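Local coordinates for protein Hydrogenase/urease maturation factor HypB (Helicobacter pylori, PDB 4LPS) that binds GTP and hydrolyses it slowly, an activity essential for inserting nickel into [NiFe] hydrogenase, and is also required for urease maturation, at residues T61-L66 / D88-K93; K70-C75 / F131-N136; V76-L81 / A97-T102. One frame throughout, in Å; residues are numbered along the deposited sequence.

Contact 1 (T61-L66 / D88-K93); sequences TMLENL and DRLRKK. With GDP (guanosine-5'-diphosphate), chain D.
Helix 59-66 and helix 85-91 approach most closely at Glu64 and Leu90, whose CA atoms are 6.0 Å apart. The first is the helix that follows the P-loop of this G3E GTPase, and the pair lies on one face of the parallel sheet beside the diphosphate of GDP. Arg89 reaches from the second helix to the first and to the nucleotide at once. Its NH1 donates to Glu64 OE1 over 3.1 Å, a salt bridge in which NH1 comes to the oxygen from above the carboxylate plane, the two flat groups being turned 66° apart; NE adds a weak bond to Glu64 OE2. The bend of Arg89 at chi3 (65°) turns NE out of line with the CB-CG-CD chain. Beyond it, the guanidinium offers NH2 to GDP O2A in a nearly straight bond of 3.1 Å (177°), while NH1 also donates to GDP O1A. Arginine suits this place, since one flat cation can serve a carboxylate and two phosphate oxygens; the bonds to Glu64 and to the phosphate oxygens hold the guanidinium in its rotation. Thr61 grips the same O1A through its backbone N and through OG1, its hydroxyl lying beside the backbone N. On the sheet side the contact turns apolar: Leu90 CD2 lies 3.7 Å from Leu63 CB, and both leucines also touch Val76. At the outer end Lys93 lays CE against Glu64 O, but its NZ pairs with Asp68. A water between the helices donates to Glu64 OE2 at 2.8 Å and to Arg89 O.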
loop_
_atom_site.group_PDB
_atom_site.type_symbol
_atom_site.label_atom_id
_atom_site.label_comp_id
_atom_site.label_asym_id
_atom_site.label_seq_id
_atom_site.Cartn_x
_atom_site.Cartn_y
_atom_site.Cartn_z
ATOM N N THR A 61 3.038 -10.326 -2.375
ATOM C CA THR A 61 2.180 -11.509 -2.396
ATOM C C THR A 61 0.715 -11.102 -2.424
ATOM O O THR A 61 -0.090 -11.684 -3.155
ATOM C CB THR A 61 2.431 -12.421 -1.179
ATOM O OG1 THR A 61 3.782 -12.904 -1.205
ATOM C CG2 THR A 61 1.472 -13.606 -1.186
ATOM N N MET A 62 0.376 -10.094 -1.627
ATOM C CA MET A 62 -0.988 -9.581 -1.584
ATOM C C MET A 62 -1.437 -9.065 -2.947
ATOM O O MET A 62 -2.547 -9.358 -3.395
ATOM C CB MET A 62 -1.106 -8.467 -0.549
ATOM C CG MET A 62 -2.522 -7.958 -0.368
ATOM S SD MET A 62 -2.555 -6.499 0.684
ATOM C CE MET A 62 -1.714 -5.335 -0.388
ATOM N N LEU A 63 -0.573 -8.291 -3.599
ATOM C CA LEU A 63 -0.879 -7.752 -4.920
ATOM C C LEU A 63 -1.011 -8.867 -5.953
ATOM O O LEU A 63 -1.870 -8.799 -6.833
ATOM C CB LEU A 63 0.190 -6.742 -5.354
ATOM C CG LEU A 63 0.315 -5.473 -4.502
ATOM C CD1 LEU A 63 1.400 -4.564 -5.041
ATOM C CD2 LEU A 63 -1.010 -4.731 -4.462
ATOM N N GLU A 64 -0.153 -9.881 -5.854
ATOM C CA GLU A 64 -0.256 -11.057 -6.717
ATOM C C GLU A 64 -1.626 -11.715 -6.578
ATOM O O GLU A 64 -2.234 -12.123 -7.568
ATOM C CB GLU A 64 0.844 -12.074 -6.393
ATOM C CG GLU A 64 2.242 -11.687 -6.862
ATOM C CD GLU A 64 3.306 -12.654 -6.368
ATOM O OE1 GLU A 64 3.259 -13.036 -5.179
ATOM O OE2 GLU A 64 4.184 -13.039 -7.169
ATOM N N ASN A 65 -2.105 -11.810 -5.341
ATOM C CA ASN A 65 -3.409 -12.403 -5.063
ATOM C C ASN A 65 -4.573 -11.510 -5.497
ATOM O O ASN A 65 -5.625 -12.005 -5.902
ATOM C CB ASN A 65 -3.526 -12.731 -3.573
ATOM C CG ASN A 65 -2.683 -13.928 -3.171
ATOM O OD1 ASN A 65 -2.458 -14.836 -3.970
ATOM N ND2 ASN A 65 -2.196 -13.925 -1.933
ATOM N N LEU A 66 -4.386 -10.196 -5.408
ATOM C CA LEU A 66 -5.416 -9.248 -5.834
ATOM C C LEU A 66 -5.628 -9.296 -7.348
ATOM O O LEU A 66 -6.723 -9.028 -7.842
ATOM C CB LEU A 66 -5.056 -7.826 -5.398
ATOM C CG LEU A 66 -5.324 -7.449 -3.936
ATOM C CD1 LEU A 66 -4.775 -6.059 -3.634
ATOM C CD2 LEU A 66 -6.810 -7.517 -3.630
ATOM N N ASP A 88 8.922 -7.983 -11.372
ATOM C CA ASP A 88 8.904 -9.186 -12.200
ATOM C C ASP A 88 7.866 -10.203 -11.735
ATOM O O ASP A 88 7.160 -10.788 -12.556
ATOM C CB ASP A 88 10.286 -9.841 -12.230
ATOM C CG ASP A 88 11.229 -9.169 -13.205
ATOM O OD1 ASP A 88 10.744 -8.512 -14.150
ATOM O OD2 ASP A 88 12.460 -9.307 -13.031
ATOM N N ARG A 89 7.786 -10.427 -10.425
ATOM C CA ARG A 89 6.760 -11.308 -9.868
ATOM C C ARG A 89 5.362 -10.869 -10.289
ATOM O O ARG A 89 4.508 -11.698 -10.605
ATOM C CB ARG A 89 6.845 -11.346 -8.339
ATOM C CG ARG A 89 7.948 -12.233 -7.776
ATOM C CD ARG A 89 8.191 -11.933 -6.302
ATOM N NE ARG A 89 7.035 -12.279 -5.476
ATOM C CZ ARG A 89 6.941 -12.038 -4.170
ATOM N NH1 ARG A 89 5.849 -12.390 -3.507
ATOM N NH2 ARG A 89 7.935 -11.442 -3.528
ATOM N N LEU A 90 5.135 -9.559 -10.282
ATOM C CA LEU A 90 3.832 -8.999 -10.626
ATOM C C LEU A 90 3.547 -9.113 -12.123
ATOM O O LEU A 90 2.424 -9.427 -12.524
ATOM C CB LEU A 90 3.753 -7.538 -10.178
ATOM C CG LEU A 90 3.660 -7.317 -8.664
ATOM C CD1 LEU A 90 3.692 -5.841 -8.332
ATOM C CD2 LEU A 90 2.398 -7.942 -8.111
ATOM N N ARG A 91 4.562 -8.855 -12.943
ATOM C CA ARG A 91 4.405 -8.926 -14.395
ATOM C C ARG A 91 4.205 -10.369 -14.843
ATOM O O ARG A 91 3.504 -10.627 -15.823
ATOM C CB ARG A 91 5.601 -8.289 -15.112
ATOM C CG ARG A 91 5.624 -6.763 -15.007
ATOM C CD ARG A 91 6.732 -6.116 -15.838
ATOM N NE ARG A 91 8.079 -6.442 -15.371
ATOM C CZ ARG A 91 8.915 -5.556 -14.838
ATOM N NH1 ARG A 91 8.543 -4.289 -14.706
ATOM N NH2 ARG A 91 10.124 -5.929 -14.441
ATOM N N LYS A 92 4.835 -11.300 -14.134
ATOM C CA LYS A 92 4.604 -12.728 -14.347
ATOM C C LYS A 92 3.122 -13.085 -14.157
ATOM O O LYS A 92 2.634 -14.070 -14.716
ATOM C CB LYS A 92 5.487 -13.550 -13.396
ATOM C CG LYS A 92 5.248 -15.061 -13.403
ATOM C CD LYS A 92 5.443 -15.670 -14.787
ATOM C CE LYS A 92 5.365 -17.193 -14.748
ATOM N NZ LYS A 92 6.658 -17.808 -14.343
ATOM N N LYS A 93 2.410 -12.273 -13.377
ATOM C CA LYS A 93 0.988 -12.499 -13.122
ATOM C C LYS A 93 0.060 -11.673 -14.014
ATOM O O LYS A 93 -1.157 -11.688 -13.824
ATOM C CB LYS A 93 0.665 -12.211 -11.653
ATOM C CG LYS A 93 1.231 -13.231 -10.681
ATOM C CD LYS A 93 0.263 -14.392 -10.510
ATOM C CE LYS A 93 -1.041 -13.919 -9.899
ATOM N NZ LYS A 93 -2.046 -15.009 -9.773
HETATM P PB GDP D . 6.954 -8.067 0.825
HETATM O O1B GDP D . 8.460 -8.091 0.893
HETATM O O2B GDP D . 6.492 -7.680 -0.557
HETATM O O3B GDP D . 6.399 -7.059 1.800
HETATM O O3A GDP D . 6.380 -9.513 1.221
HETATM P PA GDP D . 6.500 -10.806 0.265
HETATM O O1A GDP D . 5.315 -10.874 -0.662
HETATM O O2A GDP D . 7.797 -10.826 -0.502
HETATM O "O5'" GDP D . 6.406 -12.005 1.320
HETATM C "C5'" GDP D . 7.551 -12.404 2.070
HETATM C "C4'" GDP D . 7.352 -13.841 2.527
HETATM O "O4'" GDP D . 6.131 -13.947 3.261
HETATM C "C3'" GDP D . 7.222 -14.773 1.337
HETATM O "O3'" GDP D . 7.930 -15.977 1.645
HETATM C "C2'" GDP D . 5.748 -15.090 1.240
HETATM O "O2'" GDP D . 5.549 -16.417 0.757
HETATM C "C1'" GDP D . 5.311 -14.970 2.687
HETATM N N9 GDP D . 3.889 -14.588 2.835
HETATM C C8 GDP D . 3.230 -13.577 2.237
HETATM N N7 GDP D . 1.940 -13.537 2.654
HETATM C C5 GDP D . 1.766 -14.531 3.549
HETATM C C6 GDP D . 0.659 -15.057 4.383
HETATM O O6 GDP D . -0.475 -14.538 4.346
HETATM N N1 GDP D . 0.907 -16.105 5.179
HETATM C C2 GDP D . 2.121 -16.685 5.238
HETATM N N2 GDP D . 2.309 -17.743 6.061
HETATM N N3 GDP D . 3.179 -16.257 4.506
HETATM C C4 GDP D . 3.058 -15.209 3.665
HETATM O O HOH W 1 4.680 -14.149 -9.708
#

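Contact 2 (K70-C75 / F131-N136); sequences KDFKFC and FLIIEN. With MG (magnesium ion), chain C.
Three backbone hydrogen bonds join 70-75 to 131-136 in parallel register. Phe131 N donates to Lys73 O, Cys75 N to Phe131 O, and Ile133 N to Cys75 O at 2.9 Å, the last almost straight at 171°. Phe131 O also receives the CA-H of Phe74. Around this polar seam the touching side chains are apolar, which suits their burial. Phe72 and Phe131 meet obliquely, their planes 40° apart: Phe72 CE1 sits over the centre of the Phe131 ring, 3.5 Å from Phe131 CE1. Phe72 gets there with CG anti to its backbone N (chi1 -169°). Ile133 CD1 meets both the Phe74 and the Phe72 ring obliquely, touching Phe74 CD2 at 3.6 Å and Phe72 CE2 at 4.0 Å. Cys75 faces the other side of the sheet, where its small SG packs against Leu132 CD1 at 3.6 Å. Farther along the second strand, Glu135 extends its carboxylate so that OE1 binds the magnesium ion at 2.4 Å, with Thr60 and Asp86 as the other protein ligands. Strand 131-135 lies between strand 74-80 and strand 47-52, to which Leu132 and Ile134 are hydrogen-bonded; Phe72 and Phe131 pack against helix 218-234, and Ile133 against Leu63 of helix 59-66.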
loop_
_atom_site.group_PDB
_atom_site.type_symbol
_atom_site.label_atom_id
_atom_site.label_comp_id
_atom_site.label_asym_id
_atom_site.label_seq_id
_atom_site.Cartn_x
_atom_site.Cartn_y
_atom_site.Cartn_z
ATOM N N LYS A 70 -10.946 -10.165 -11.217
ATOM C CA LYS A 70 -11.063 -9.538 -12.526
ATOM C C LYS A 70 -11.777 -8.194 -12.447
ATOM O O LYS A 70 -11.578 -7.322 -13.299
ATOM C CB LYS A 70 -11.786 -10.484 -13.489
ATOM C CG LYS A 70 -10.966 -11.729 -13.809
ATOM C CD LYS A 70 -9.538 -11.343 -14.166
ATOM C CE LYS A 70 -8.526 -11.990 -13.226
ATOM N NZ LYS A 70 -7.131 -11.612 -13.590
ATOM N N ASP A 71 -12.586 -8.019 -11.406
ATOM C CA ASP A 71 -13.259 -6.747 -11.174
ATOM C C ASP A 71 -12.344 -5.747 -10.472
ATOM O O ASP A 71 -12.756 -4.625 -10.175
ATOM C CB ASP A 71 -14.537 -6.955 -10.355
ATOM C CG ASP A 71 -14.264 -7.567 -8.994
ATOM O OD1 ASP A 71 -13.243 -8.270 -8.847
ATOM O OD2 ASP A 71 -15.068 -7.343 -8.063
ATOM N N PHE A 72 -11.100 -6.146 -10.224
ATOM C CA PHE A 72 -10.138 -5.258 -9.584
ATOM C C PHE A 72 -9.009 -4.938 -10.555
ATOM O O PHE A 72 -8.047 -5.699 -10.686
ATOM C CB PHE A 72 -9.590 -5.887 -8.303
ATOM C CG PHE A 72 -8.790 -4.941 -7.457
ATOM C CD1 PHE A 72 -9.392 -3.836 -6.874
ATOM C CD2 PHE A 72 -7.440 -5.160 -7.238
ATOM C CE1 PHE A 72 -8.659 -2.963 -6.091
ATOM C CE2 PHE A 72 -6.697 -4.292 -6.457
ATOM C CZ PHE A 72 -7.308 -3.191 -5.882
ATOM N N LYS A 73 -9.142 -3.799 -11.228
ATOM C CA LYS A 73 -8.246 -3.416 -12.311
ATOM C C LYS A 73 -7.211 -2.412 -11.828
ATOM O O LYS A 73 -7.554 -1.286 -11.462
ATOM C CB LYS A 73 -9.040 -2.818 -13.471
ATOM C CG LYS A 73 -10.140 -3.717 -14.004
ATOM C CD LYS A 73 -11.095 -2.924 -14.879
ATOM C CE LYS A 73 -12.336 -3.735 -15.205
ATOM N NZ LYS A 73 -13.358 -2.916 -15.916
ATOM N N PHE A 74 -5.948 -2.822 -11.817
ATOM C CA PHE A 74 -4.890 -1.970 -11.293
ATOM C C PHE A 74 -3.549 -2.165 -11.992
ATOM O O PHE A 74 -3.303 -3.194 -12.624
ATOM C CB PHE A 74 -4.726 -2.210 -9.789
ATOM C CG PHE A 74 -4.144 -3.551 -9.448
ATOM C CD1 PHE A 74 -4.943 -4.684 -9.446
ATOM C CD2 PHE A 74 -2.803 -3.680 -9.125
ATOM C CE1 PHE A 74 -4.418 -5.921 -9.128
ATOM C CE2 PHE A 74 -2.269 -4.916 -8.808
ATOM C CZ PHE A 74 -3.076 -6.038 -8.809
ATOM N N CYS A 75 -2.693 -1.156 -11.874
ATOM C CA CYS A 75 -1.297 -1.261 -12.276
ATOM C C CYS A 75 -0.446 -0.854 -11.076
ATOM O O CYS A 75 -0.958 -0.273 -10.116
ATOM C CB CYS A 75 -1.002 -0.402 -13.510
ATOM S SG CYS A 75 -1.389 1.340 -13.335
ATOM N N PHE A 131 -7.337 1.513 -10.417
ATOM C CA PHE A 131 -6.446 1.731 -9.291
ATOM C C PHE A 131 -5.001 1.828 -9.756
ATOM O O PHE A 131 -4.570 1.085 -10.637
ATOM C CB PHE A 131 -6.573 0.601 -8.262
ATOM C CG PHE A 131 -7.939 0.482 -7.641
ATOM C CD1 PHE A 131 -8.956 -0.208 -8.284
ATOM C CD2 PHE A 131 -8.197 1.046 -6.400
ATOM C CE1 PHE A 131 -10.211 -0.323 -7.702
ATOM C CE2 PHE A 131 -9.447 0.933 -5.813
ATOM C CZ PHE A 131 -10.455 0.250 -6.464
ATOM N N LEU A 132 -4.261 2.759 -9.165
ATOM C CA LEU A 132 -2.812 2.758 -9.290
ATOM C C LEU A 132 -2.256 2.470 -7.913
ATOM O O LEU A 132 -2.515 3.205 -6.960
ATOM C CB LEU A 132 -2.288 4.092 -9.835
ATOM C CG LEU A 132 -0.769 4.282 -9.757
ATOM C CD1 LEU A 132 -0.053 3.408 -10.773
ATOM C CD2 LEU A 132 -0.392 5.741 -9.963
ATOM N N ILE A 133 -1.490 1.392 -7.810
ATOM C CA ILE A 133 -1.020 0.936 -6.515
ATOM C C ILE A 133 0.477 1.161 -6.357
ATOM O O ILE A 133 1.282 0.704 -7.172
ATOM C CB ILE A 133 -1.355 -0.557 -6.299
ATOM C CG1 ILE A 133 -2.877 -0.749 -6.275
ATOM C CG2 ILE A 133 -0.730 -1.073 -5.011
ATOM C CD1 ILE A 133 -3.336 -2.160 -5.933
ATOM N N ILE A 134 0.832 1.893 -5.311
ATOM C CA ILE A 134 2.222 2.134 -4.965
ATOM C C ILE A 134 2.650 1.180 -3.857
ATOM O O ILE A 134 2.104 1.222 -2.751
ATOM C CB ILE A 134 2.441 3.597 -4.511
ATOM C CG1 ILE A 134 2.047 4.564 -5.631
ATOM C CG2 ILE A 134 3.885 3.828 -4.091
ATOM C CD1 ILE A 134 1.950 6.009 -5.187
ATOM N N GLU A 135 3.601 0.299 -4.156
ATOM C CA GLU A 135 4.217 -0.504 -3.108
ATOM C C GLU A 135 5.507 0.166 -2.667
ATOM O O GLU A 135 6.499 0.181 -3.396
ATOM C CB GLU A 135 4.479 -1.946 -3.563
ATOM C CG GLU A 135 4.959 -2.831 -2.410
ATOM C CD GLU A 135 5.361 -4.230 -2.828
ATOM O OE1 GLU A 135 6.406 -4.716 -2.346
ATOM O OE2 GLU A 135 4.637 -4.849 -3.634
ATOM N N ASN A 136 5.473 0.746 -1.474
ATOM C CA ASN A 136 6.595 1.521 -0.974
ATOM C C ASN A 136 7.777 0.652 -0.558
ATOM O O ASN A 136 7.647 -0.565 -0.406
ATOM C CB ASN A 136 6.149 2.386 0.206
ATOM C CG ASN A 136 6.739 3.778 0.159
ATOM O OD1 ASN A 136 7.949 3.945 -0.008
ATOM N ND2 ASN A 136 5.887 4.790 0.298
HETATM MG MG MG C . 7.796 -6.699 -2.090
HETATM O O HOH W 2 8.955 -8.631 -1.869
#

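Contact 3 (V76-L81 / A97-T102); sequences VVEGDL and AHQITT
Glu78, Gln99 and Asp80 carry much of this contact, all three on the same face of two parallel strands, 76-80 and 97-101, whose short axes diverge by 25°. Glu78 ties the strands through its backbone: its N donates to His98 O in a straight bond of 2.8 Å, and its carbonyl accepts the N-H of Ile100. Its CB rests against the amide of Gln99, while the carboxylate turns away toward the magnesium side, where OE1 comes close to Glu135 OE2.

Gln99 starts with CG anti to the backbone N and then bends at chi2 (80°), folding CD back over the neighbouring strand. There NE2 donates to Asp80 OD2 over 3.0 Å, reaching the oxygen on its anti side with the amide and carboxylate planes 39° apart. A glutamine is apt here because its amide can donate to the acid through NE2 while OE1, 2.8 Å from a water, stays an acceptor; that water also lies close to OD2. The backbone of Asp80 continues the pairing, Asp80 N bonding to Ile100 O and Asp80 O accepting Thr102 N at 2.8 Å.

On the opposite face, Val77 CG1 presses tightly on Ile100 CD1 at 3.5 Å, two branched residues suited to strands, and Val77 goes on to meet helix 110-122. Val76 and Ala97 pack CB to CB at 3.9 Å on the Glu78 face, beside Leu90 of helix 85-91. Strand 74-80, helix 85-91 and strand 97-101 form a beta-alpha-beta crossover, the recurrent unit of the P-loop GTPase fold, here placing strand 97-101 at the sheet edge.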
loop_
_atom_site.group_PDB
_atom_site.type_symbol
_atom_site.label_atom_id
_atom_site.label_comp_id
_atom_site.label_asym_id
_atom_site.label_seq_id
_atom_site.Cartn_x
_atom_site.Cartn_y
_atom_site.Cartn_z
ATOM N N VAL A 76 0.844 -1.165 -11.114
ATOM C CA VAL A 76 1.666 -1.024 -9.920
ATOM C C VAL A 76 2.931 -0.200 -10.146
ATOM O O VAL A 76 3.596 -0.316 -11.178
ATOM C CB VAL A 76 2.064 -2.417 -9.362
ATOM C CG1 VAL A 76 2.939 -2.280 -8.123
ATOM C CG2 VAL A 76 0.826 -3.237 -9.034
ATOM N N VAL A 77 3.235 0.654 -9.176
ATOM C CA VAL A 77 4.540 1.287 -9.086
ATOM C C VAL A 77 5.294 0.668 -7.907
ATOM O O VAL A 77 4.836 0.738 -6.764
ATOM C CB VAL A 77 4.423 2.813 -8.905
ATOM C CG1 VAL A 77 5.740 3.394 -8.446
ATOM C CG2 VAL A 77 3.973 3.472 -10.203
ATOM N N GLU A 78 6.440 0.053 -8.191
ATOM C CA GLU A 78 7.200 -0.676 -7.175
ATOM C C GLU A 78 8.394 0.121 -6.687
ATOM O O GLU A 78 9.184 0.616 -7.493
ATOM C CB GLU A 78 7.689 -2.020 -7.724
ATOM C CG GLU A 78 6.669 -3.140 -7.670
ATOM C CD GLU A 78 6.443 -3.655 -6.266
ATOM O OE1 GLU A 78 5.495 -4.440 -6.077
ATOM O OE2 GLU A 78 7.214 -3.284 -5.354
ATOM N N GLY A 79 8.516 0.258 -5.370
ATOM C CA GLY A 79 9.657 0.945 -4.796
ATOM C C GLY A 79 10.612 0.009 -4.081
ATOM O O GLY A 79 10.256 -0.614 -3.080
ATOM N N ASP A 80 11.827 -0.098 -4.606
ATOM C CA ASP A 80 12.878 -0.875 -3.960
ATOM C C ASP A 80 14.201 -0.144 -4.110
ATOM O O ASP A 80 14.327 0.751 -4.944
ATOM C CB ASP A 80 12.970 -2.290 -4.537
ATOM C CG ASP A 80 11.876 -3.203 -4.015
ATOM O OD1 ASP A 80 11.867 -3.477 -2.798
ATOM O OD2 ASP A 80 11.031 -3.654 -4.818
ATOM N N LEU A 81 15.181 -0.516 -3.293
ATOM C CA LEU A 81 16.532 -0.002 -3.457
ATOM C C LEU A 81 17.143 -0.502 -4.762
ATOM O O LEU A 81 17.620 0.295 -5.573
ATOM C CB LEU A 81 17.413 -0.405 -2.270
ATOM C CG LEU A 81 17.493 0.543 -1.068
ATOM C CD1 LEU A 81 16.114 0.880 -0.534
ATOM C CD2 LEU A 81 18.350 -0.077 0.029
ATOM N N ALA A 97 3.407 -3.304 -14.224
ATOM C CA ALA A 97 4.142 -2.854 -13.053
ATOM C C ALA A 97 5.461 -2.254 -13.484
ATOM O O ALA A 97 6.102 -2.754 -14.409
ATOM C CB ALA A 97 4.368 -4.004 -12.083
ATOM N N HIS A 98 5.882 -1.195 -12.806
ATOM C CA HIS A 98 7.187 -0.625 -13.090
ATOM C C HIS A 98 7.960 -0.358 -11.809
ATOM O O HIS A 98 7.431 0.190 -10.841
ATOM C CB HIS A 98 7.048 0.650 -13.919
ATOM C CG HIS A 98 7.056 0.401 -15.394
ATOM N ND1 HIS A 98 8.211 0.144 -16.097
ATOM C CD2 HIS A 98 6.046 0.352 -16.297
ATOM C CE1 HIS A 98 7.918 -0.044 -17.370
ATOM N NE2 HIS A 98 6.612 0.077 -17.520
ATOM N N GLN A 99 9.222 -0.775 -11.819
ATOM C CA GLN A 99 10.070 -0.702 -10.649
ATOM C C GLN A 99 10.748 0.657 -10.539
ATOM O O GLN A 99 11.343 1.147 -11.501
ATOM C CB GLN A 99 11.110 -1.823 -10.715
ATOM C CG GLN A 99 12.052 -1.887 -9.540
ATOM C CD GLN A 99 11.417 -2.559 -8.342
ATOM O OE1 GLN A 99 10.948 -3.697 -8.425
ATOM N NE2 GLN A 99 11.379 -1.850 -7.226
ATOM N N ILE A 100 10.655 1.263 -9.363
ATOM C CA ILE A 100 11.484 2.413 -9.046
ATOM C C ILE A 100 12.658 1.936 -8.211
ATOM O O ILE A 100 12.466 1.356 -7.141
ATOM C CB ILE A 100 10.719 3.503 -8.264
ATOM C CG1 ILE A 100 9.526 4.024 -9.065
ATOM C CG2 ILE A 100 11.644 4.656 -7.915
ATOM C CD1 ILE A 100 8.772 5.138 -8.358
ATOM N N THR A 101 13.872 2.140 -8.707
ATOM C CA THR A 101 15.042 1.785 -7.922
ATOM C C THR A 101 15.550 3.058 -7.267
ATOM O O THR A 101 16.050 3.963 -7.937
ATOM C CB THR A 101 16.145 1.125 -8.771
ATOM O OG1 THR A 101 16.393 1.910 -9.943
ATOM C CG2 THR A 101 15.721 -0.274 -9.191
ATOM N N THR A 102 15.411 3.111 -5.947
ATOM C CA THR A 102 15.785 4.282 -5.167
ATOM C C THR A 102 17.288 4.329 -4.938
ATOM O O THR A 102 17.847 5.379 -4.618
ATOM C CB THR A 102 15.064 4.300 -3.810
ATOM O OG1 THR A 102 15.540 3.215 -3.002
ATOM C CG2 THR A 102 13.562 4.146 -4.007
HETATM O O HOH W 3 12.023 -5.348 -6.366
#

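In the fold
The three contacts share one alpha/beta framework. Contacts 2 and 3 flank strand 74-80 on its two sides, 131-135 toward the sheet interior and 97-101 at the edge, while contact 1 joins two helices lying on one face of that sheet. Contact 2 is the buried one, dominated by aromatic and aliphatic packing; contacts 1 and 3 are partly buried and add side-chain polar bonds to their apolar packing, a salt bridge in contact 1 and an amide-carboxylate bond in contact 3. Arg91 of contact 1 probably donates to Ala97 O of contact 3, and Ile133 O of contact 2 probably accepts Val77 N of contact 3. Charged groups of all three gather toward the nucleotide.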